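Local coordinates for protein alpha-L-rhamnosidase (Aspergillus terreus, PDB 6GSZ) that binds calcium and probably hydrolyses off the terminal non-reducing alpha-L-rhamnose residues of alpha-L-rhamnosides, at residues A481-D486 against W770-I775. Residues are numbered along the deposited sequence; the frame is centred on the assembly and turned at random.
Sequences ANFIYD and WLHEVI. With CA (calcium ion), chain K.
H772 lays its imidazole over one face of the F483 ring in an offset stack, centroids 3.9 Å apart and planes 14° from parallel. Followed outward, H772 starts with CB above the middle of the phenyl ring, a CH-pi contact of 3.8 Å to the centroid and nearly on the ring normal. CG turns back beside the backbone N (chi1 -56°), which carries the imidazole across the CD1 side of F483, so that F483 CD1 lies over the middle of the imidazole: CG lies 3.4 Å from F483 CD1, and ND1 comes closest, 3.3 Å from the same carbon. CD2 rests against F483 CE1 at 3.5 Å. Both residues sit on helices of the six-hairpin glycosidase domain, the (alpha/alpha)6 barrel of this family, F483 near the end of helix 471-484 and H772 on helix 768-775. H772 CE1, still over F483 CD1, also meets I484 CG1 at 3.7 Å, the isoleucine crossing at about a right angle, while NE2 is hydrogen-bonded to NE2 of H443 on helix 437-453. F483 also stacks with F805 of strand 800-807. Beyond the helix end, D486 OD2 binds the calcium ion at 2.3 Å, and D486 OD1 accepts a hydrogen bond from A488 N, capping the start of helix 488-503.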
loop_
_atom_site.group_PDB
_atom_site.type_symbol
_atom_site.label_atom_id
_atom_site.label_comp_id
_atom_site.label_asym_id
_atom_site.label_seq_id
_atom_site.Cartn_x
_atom_site.Cartn_y
_atom_site.Cartn_z
ATOM N N ALA A 481 -1.078 6.335 5.907
ATOM C CA ALA A 481 -0.251 5.573 4.988
ATOM C C ALA A 481 0.631 6.483 4.131
ATOM O O ALA A 481 1.805 6.218 3.928
ATOM C CB ALA A 481 -1.141 4.780 4.060
ATOM N N ASN A 482 0.039 7.591 3.615
ATOM C CA ASN A 482 0.684 8.435 2.670
ATOM C C ASN A 482 1.816 9.284 3.295
ATOM O O ASN A 482 2.618 9.886 2.557
ATOM C CB ASN A 482 -0.304 9.428 2.049
ATOM C CG ASN A 482 -1.437 8.823 1.260
ATOM O OD1 ASN A 482 -1.448 7.588 1.019
ATOM N ND2 ASN A 482 -2.332 9.651 0.720
ATOM N N PHE A 483 1.873 9.311 4.626
ATOM C CA PHE A 483 2.982 9.916 5.320
ATOM C C PHE A 483 4.130 8.907 5.479
ATOM O O PHE A 483 5.330 9.243 5.347
ATOM C CB PHE A 483 2.508 10.391 6.698
ATOM C CG PHE A 483 3.524 11.147 7.511
ATOM C CD1 PHE A 483 4.432 10.492 8.323
ATOM C CD2 PHE A 483 3.537 12.539 7.518
ATOM C CE1 PHE A 483 5.341 11.196 9.113
ATOM C CE2 PHE A 483 4.408 13.246 8.349
ATOM C CZ PHE A 483 5.318 12.572 9.134
ATOM N N ILE A 484 3.788 7.647 5.784
ATOM C CA ILE A 484 4.847 6.661 6.101
ATOM C C ILE A 484 5.634 6.243 4.850
ATOM O O ILE A 484 6.851 6.113 4.919
ATOM C CB ILE A 484 4.260 5.456 6.852
ATOM C CG1 ILE A 484 3.548 5.900 8.139
ATOM C CG2 ILE A 484 5.326 4.405 7.121
ATOM C CD1 ILE A 484 2.924 4.780 8.891
ATOM N N TYR A 485 4.906 6.041 3.734
ATOM C CA TYR A 485 5.532 5.659 2.475
ATOM C C TYR A 485 4.940 6.495 1.345
ATOM O O TYR A 485 3.825 6.989 1.451
ATOM C CB TYR A 485 5.251 4.188 2.140
ATOM C CG TYR A 485 6.067 3.134 2.867
ATOM C CD1 TYR A 485 7.313 2.746 2.382
ATOM C CD2 TYR A 485 5.622 2.533 4.035
ATOM C CE1 TYR A 485 8.069 1.774 3.028
ATOM C CE2 TYR A 485 6.370 1.568 4.686
ATOM C CZ TYR A 485 7.607 1.193 4.189
ATOM O OH TYR A 485 8.370 0.233 4.824
ATOM N N ASP A 486 5.697 6.619 0.248
ATOM C CA ASP A 486 5.220 7.228 -0.977
ATOM C C ASP A 486 4.308 6.222 -1.697
ATOM O O ASP A 486 4.762 5.301 -2.393
ATOM C CB ASP A 486 6.376 7.700 -1.844
ATOM C CG ASP A 486 5.929 8.434 -3.099
ATOM O OD1 ASP A 486 4.766 8.250 -3.541
ATOM O OD2 ASP A 486 6.737 9.303 -3.553
ATOM N N TRP A 770 -2.316 11.127 13.822
ATOM C CA TRP A 770 -2.311 12.039 14.974
ATOM C C TRP A 770 -0.890 12.122 15.543
ATOM O O TRP A 770 -0.421 13.200 15.971
ATOM C CB TRP A 770 -3.322 11.606 16.040
ATOM C CG TRP A 770 -3.644 12.670 17.042
ATOM C CD1 TRP A 770 -4.608 13.613 16.897
ATOM C CD2 TRP A 770 -3.062 12.839 18.341
ATOM N NE1 TRP A 770 -4.627 14.411 18.002
ATOM C CE2 TRP A 770 -3.674 13.990 18.889
ATOM C CE3 TRP A 770 -2.057 12.195 19.074
ATOM C CZ2 TRP A 770 -3.349 14.464 20.156
ATOM C CZ3 TRP A 770 -1.739 12.675 20.325
ATOM C CH2 TRP A 770 -2.385 13.788 20.861
ATOM N N LEU A 771 -0.184 10.997 15.610
ATOM C CA LEU A 771 1.225 11.017 16.019
ATOM C C LEU A 771 2.033 11.942 15.103
ATOM O O LEU A 771 2.820 12.779 15.549
ATOM C CB LEU A 771 1.818 9.612 15.996
ATOM C CG LEU A 771 1.078 8.526 16.775
ATOM C CD1 LEU A 771 1.826 7.198 16.703
ATOM C CD2 LEU A 771 0.746 8.827 18.186
ATOM N N HIS A 772 1.788 11.848 13.808
ATOM C CA HIS A 772 2.558 12.609 12.835
ATOM C C HIS A 772 2.227 14.101 12.948
ATOM O O HIS A 772 3.151 14.952 12.846
ATOM C CB HIS A 772 2.293 12.131 11.393
ATOM C CG HIS A 772 2.540 10.674 11.144
ATOM N ND1 HIS A 772 1.797 9.991 10.208
ATOM C CD2 HIS A 772 3.418 9.798 11.685
ATOM C CE1 HIS A 772 2.246 8.740 10.191
ATOM N NE2 HIS A 772 3.241 8.589 11.083
ATOM N N GLU A 773 0.918 14.403 12.948
ATOM C CA GLU A 773 0.462 15.791 12.725
ATOM C C GLU A 773 0.362 16.613 14.015
ATOM O O GLU A 773 0.447 17.835 13.946
ATOM C CB GLU A 773 -0.916 15.829 12.066
ATOM C CG GLU A 773 -0.950 15.148 10.700
ATOM C CD GLU A 773 -2.289 15.283 9.986
ATOM O OE1 GLU A 773 -3.157 16.076 10.449
ATOM O OE2 GLU A 773 -2.498 14.535 9.015
ATOM N N VAL A 774 0.139 15.971 15.148
ATOM C CA VAL A 774 -0.111 16.697 16.383
ATOM C C VAL A 774 1.078 16.536 17.335
ATOM O O VAL A 774 1.651 17.529 17.788
ATOM C CB VAL A 774 -1.454 16.294 17.025
ATOM C CG1 VAL A 774 -1.655 17.043 18.308
ATOM C CG2 VAL A 774 -2.618 16.570 16.080
ATOM N N ILE A 775 1.497 15.306 17.630
ATOM C CA ILE A 775 2.733 15.120 18.446
ATOM C C ILE A 775 3.929 15.656 17.650
ATOM O O ILE A 775 4.746 16.428 18.164
ATOM C CB ILE A 775 2.965 13.663 18.873
ATOM C CG1 ILE A 775 1.759 13.087 19.623
ATOM C CG2 ILE A 775 4.242 13.574 19.709
ATOM C CD1 ILE A 775 1.961 11.661 20.089
HETATM CA CA CA K . 7.195 11.022 -4.961
HETATM O O HOH W 1 5.203 10.243 -5.657
HETATM O O HOH W 2 7.007 12.173 -2.773
HETATM O O HOH W 3 9.253 12.270 -4.746
#